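Local coordinates for histidine kinase (Paraburkholderia phymatum, PDB 6NB0), which probably acts as a sensor kinase of a phosphorelay, transferring a phosphoryl group from ATP to a protein histidine, at residues A[184-189]-A[249-254]. Sequence-based numbering, arbitrary orientation.
Sequences VTFAVE and WVLALC
The nearest CA atoms across the two segments are those of Phe186 and Leu251, 7.9 Å apart, between 184-189, the last turns of helix 173-189, and 249-254, where a 3-10 turn leads into helix 252-260. No hydrogen bond crosses; each backbone is bonded within itself, as by Ala252 N to Trp249 O at 3.0 Å. The contact therefore rests on side chains. The CB of Phe186 points toward the other segment, and with CG anti to the backbone N (chi1 -180°) the ring is carried toward Val250 and Leu251. Leu251, the N-cap residue, brings both methyls to it: CD1 lies 3.9 Å from the centroid of the Phe186 ring and 4° off its normal, a CH-pi contact over the face. Its CD2 sits near the root of the ring, 3.8 Å from Phe186 CG. Val250 approaches differently: its CG1 meets the CD2-CE2 edge, near the ring plane, 3.6 Å from Phe186 CE2. One aromatic ring is thus touched on a face and at an edge by consecutive residues. Gln267 of strand 264-267 touches both Phe186 and Leu251, and Phe270 also packs on Phe186, placing the contact in the core of the alpha/beta domain, consistent with the ATP-binding domain of histidine kinases. All three touching residues are buried, held by dispersion and a CH-pi attraction, with no directional bond to set the geometry.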
ATOM      1  N   VAL A 184       8.909  14.625  -5.749  1.00 25.36           N
ATOM      2  CA  VAL A 184       9.405  14.877  -7.107  1.00 27.57           C
ATOM      3  C   VAL A 184       8.527  14.191  -8.157  1.00 28.13           C
ATOM      4  O   VAL A 184       8.225  14.774  -9.207  1.00 25.41           O
ATOM      5  CB  VAL A 184      10.881  14.429  -7.241  1.00 24.87           C
ATOM      6  CG1 VAL A 184      11.417  14.766  -8.653  1.00 24.84           C
ATOM      7  CG2 VAL A 184      11.773  15.118  -6.146  1.00 24.33           C
ATOM      8  N   THR A 185       8.148  12.934  -7.921  1.00 24.65           N
ATOM      9  CA  THR A 185       7.353  12.195  -8.910  1.00 22.90           C
ATOM     10  C   THR A 185       6.020  12.892  -9.188  1.00 23.64           C
ATOM     11  O   THR A 185       5.560  12.946 -10.340  1.00 26.12           O
ATOM     12  CB  THR A 185       7.122  10.768  -8.405  1.00 23.39           C
ATOM     13  OG1 THR A 185       8.386  10.088  -8.336  1.00 24.06           O
ATOM     14  CG2 THR A 185       6.200   9.983  -9.338  1.00 25.92           C
ATOM     15  N   PHE A 186       5.376  13.416  -8.148  1.00 24.61           N
ATOM     16  CA  PHE A 186       4.113  14.130  -8.361  1.00 26.81           C
ATOM     17  C   PHE A 186       4.306  15.301  -9.319  1.00 23.48           C
ATOM     18  O   PHE A 186       3.499  15.521 -10.240  1.00 24.21           O
ATOM     19  CB  PHE A 186       3.555  14.615  -7.014  1.00 25.48           C
ATOM     20  CG  PHE A 186       2.241  15.364  -7.148  1.00 25.00           C
ATOM     21  CD1 PHE A 186       2.221  16.720  -7.367  1.00 25.31           C
ATOM     22  CD2 PHE A 186       1.036  14.674  -7.092  1.00 27.45           C
ATOM     23  CE1 PHE A 186       1.005  17.405  -7.536  1.00 27.99           C
ATOM     24  CE2 PHE A 186      -0.179  15.332  -7.251  1.00 32.45           C
ATOM     25  CZ  PHE A 186      -0.196  16.697  -7.460  1.00 28.43           C
ATOM     26  N   ALA A 187       5.358  16.094  -9.089  1.00 23.95           N
ATOM     27  CA  ALA A 187       5.614  17.244  -9.952  1.00 26.63           C
ATOM     28  C   ALA A 187       5.874  16.790 -11.377  1.00 29.20           C
ATOM     29  O   ALA A 187       5.353  17.387 -12.330  1.00 28.20           O
ATOM     30  CB  ALA A 187       6.801  18.052  -9.405  1.00 24.14           C
ATOM     31  N   VAL A 188       6.627  15.687 -11.536  1.00 25.72           N
ATOM     32  CA  VAL A 188       6.891  15.139 -12.867  1.00 23.14           C
ATOM     33  C   VAL A 188       5.583  14.718 -13.532  1.00 24.31           C
ATOM     34  O   VAL A 188       5.348  15.014 -14.710  1.00 26.25           O
ATOM     35  CB  VAL A 188       7.886  13.965 -12.778  1.00 26.25           C
ATOM     36  CG1 VAL A 188       7.981  13.243 -14.134  1.00 26.83           C
ATOM     37  CG2 VAL A 188       9.271  14.504 -12.350  1.00 23.75           C
ATOM     38  N   GLU A 189       4.704  14.029 -12.778  1.00 23.83           N
ATOM     39  CA  GLU A 189       3.422  13.599 -13.350  1.00 23.70           C
ATOM     40  C   GLU A 189       2.608  14.790 -13.814  1.00 25.52           C
ATOM     41  O   GLU A 189       1.880  14.713 -14.817  1.00 26.54           O
ATOM     42  CB  GLU A 189       2.623  12.777 -12.324  1.00 25.41           C
ATOM     43  CG  GLU A 189       3.157  11.352 -12.084  1.00 25.58           C
ATOM     44  CD  GLU A 189       2.625  10.344 -13.102  1.00 24.49           C
ATOM     45  OE1 GLU A 189       2.285  10.752 -14.232  1.00 27.38           O
ATOM     46  OE2 GLU A 189       2.562   9.143 -12.781  1.00 29.58           O
ATOM     47  N   TRP A 249      -5.228  13.587  -2.531  1.00 31.26           N
ATOM     48  CA  TRP A 249      -5.081  12.373  -1.720  1.00 29.23           C
ATOM     49  C   TRP A 249      -3.746  11.694  -1.958  1.00 26.76           C
ATOM     50  O   TRP A 249      -3.136  11.139  -1.030  1.00 27.81           O
ATOM     51  CB  TRP A 249      -6.194  11.385  -2.041  1.00 28.69           C
ATOM     52  CG  TRP A 249      -7.543  11.844  -1.692  1.00 32.47           C
ATOM     53  CD1 TRP A 249      -7.885  12.982  -1.016  1.00 30.58           C
ATOM     54  CD2 TRP A 249      -8.760  11.156  -1.980  1.00 35.01           C
ATOM     55  NE1 TRP A 249      -9.258  13.041  -0.865  1.00 33.00           N
ATOM     56  CE2 TRP A 249      -9.817  11.935  -1.456  1.00 39.16           C
ATOM     57  CE3 TRP A 249      -9.065   9.962  -2.649  1.00 34.82           C
ATOM     58  CZ2 TRP A 249     -11.158  11.550  -1.568  1.00 46.80           C
ATOM     59  CZ3 TRP A 249     -10.409   9.578  -2.750  1.00 35.48           C
ATOM     60  CH2 TRP A 249     -11.432  10.376  -2.222  1.00 42.57           C
ATOM     61  N   VAL A 250      -3.265  11.740  -3.198  1.00 28.11           N
ATOM     62  CA  VAL A 250      -2.078  10.968  -3.533  1.00 29.76           C
ATOM     63  C   VAL A 250      -0.843  11.480  -2.794  1.00 28.73           C
ATOM     64  O   VAL A 250       0.142  10.752  -2.693  1.00 27.01           O
ATOM     65  CB  VAL A 250      -1.855  10.967  -5.063  1.00 30.39           C
ATOM     66  CG1 VAL A 250      -1.421  12.349  -5.567  1.00 26.42           C
ATOM     67  CG2 VAL A 250      -0.813   9.914  -5.463  1.00 25.83           C
ATOM     68  N   LEU A 251      -0.865  12.706  -2.262  1.00 27.87           N
ATOM     69  CA  LEU A 251       0.297  13.239  -1.549  1.00 26.72           C
ATOM     70  C   LEU A 251       0.296  12.861  -0.066  1.00 28.14           C
ATOM     71  O   LEU A 251       1.142  13.347   0.693  1.00 28.22           O
ATOM     72  CB  LEU A 251       0.373  14.768  -1.720  1.00 26.31           C
ATOM     73  CG  LEU A 251       0.806  15.175  -3.142  1.00 27.42           C
ATOM     74  CD1 LEU A 251       0.564  16.657  -3.461  1.00 24.37           C
ATOM     75  CD2 LEU A 251       2.259  14.794  -3.428  1.00 25.95           C
ATOM     76  N   ALA A 252      -0.645  12.015   0.351  1.00 23.64           N
ATOM     77  CA  ALA A 252      -0.777  11.642   1.750  1.00 27.51           C
ATOM     78  C   ALA A 252       0.550  11.178   2.354  1.00 31.60           C
ATOM     79  O   ALA A 252       0.853  11.492   3.513  1.00 27.86           O
ATOM     80  CB  ALA A 252      -1.828  10.547   1.875  1.00 26.23           C
ATOM     81  N   LEU A 253       1.344  10.411   1.594  1.00 27.68           N
ATOM     82  CA  LEU A 253       2.613   9.917   2.132  1.00 29.63           C
ATOM     83  C   LEU A 253       3.530  11.067   2.551  1.00 29.81           C
ATOM     84  O   LEU A 253       4.125  11.026   3.631  1.00 28.01           O
ATOM     85  CB  LEU A 253       3.316   9.011   1.114  1.00 27.99           C
ATOM     86  CG  LEU A 253       4.476   8.164   1.665  1.00 32.15           C
ATOM     87  CD1 LEU A 253       4.677   6.917   0.794  1.00 36.91           C
ATOM     88  CD2 LEU A 253       5.767   8.936   1.695  1.00 27.76           C
ATOM     89  N   CYS A 254       3.679  12.092   1.699  1.00 26.74           N
ATOM     90  CA  CYS A 254       4.462  13.276   2.084  1.00 26.33           C
ATOM     91  C   CYS A 254       3.963  13.902   3.387  1.00 26.14           C
ATOM     92  O   CYS A 254       4.753  14.236   4.277  1.00 27.71           O
ATOM     93  CB  CYS A 254       4.412  14.323   0.967  1.00 31.54           C
ATOM     94  SG  CYS A 254       5.033  13.698  -0.613  1.00 28.20           S
TER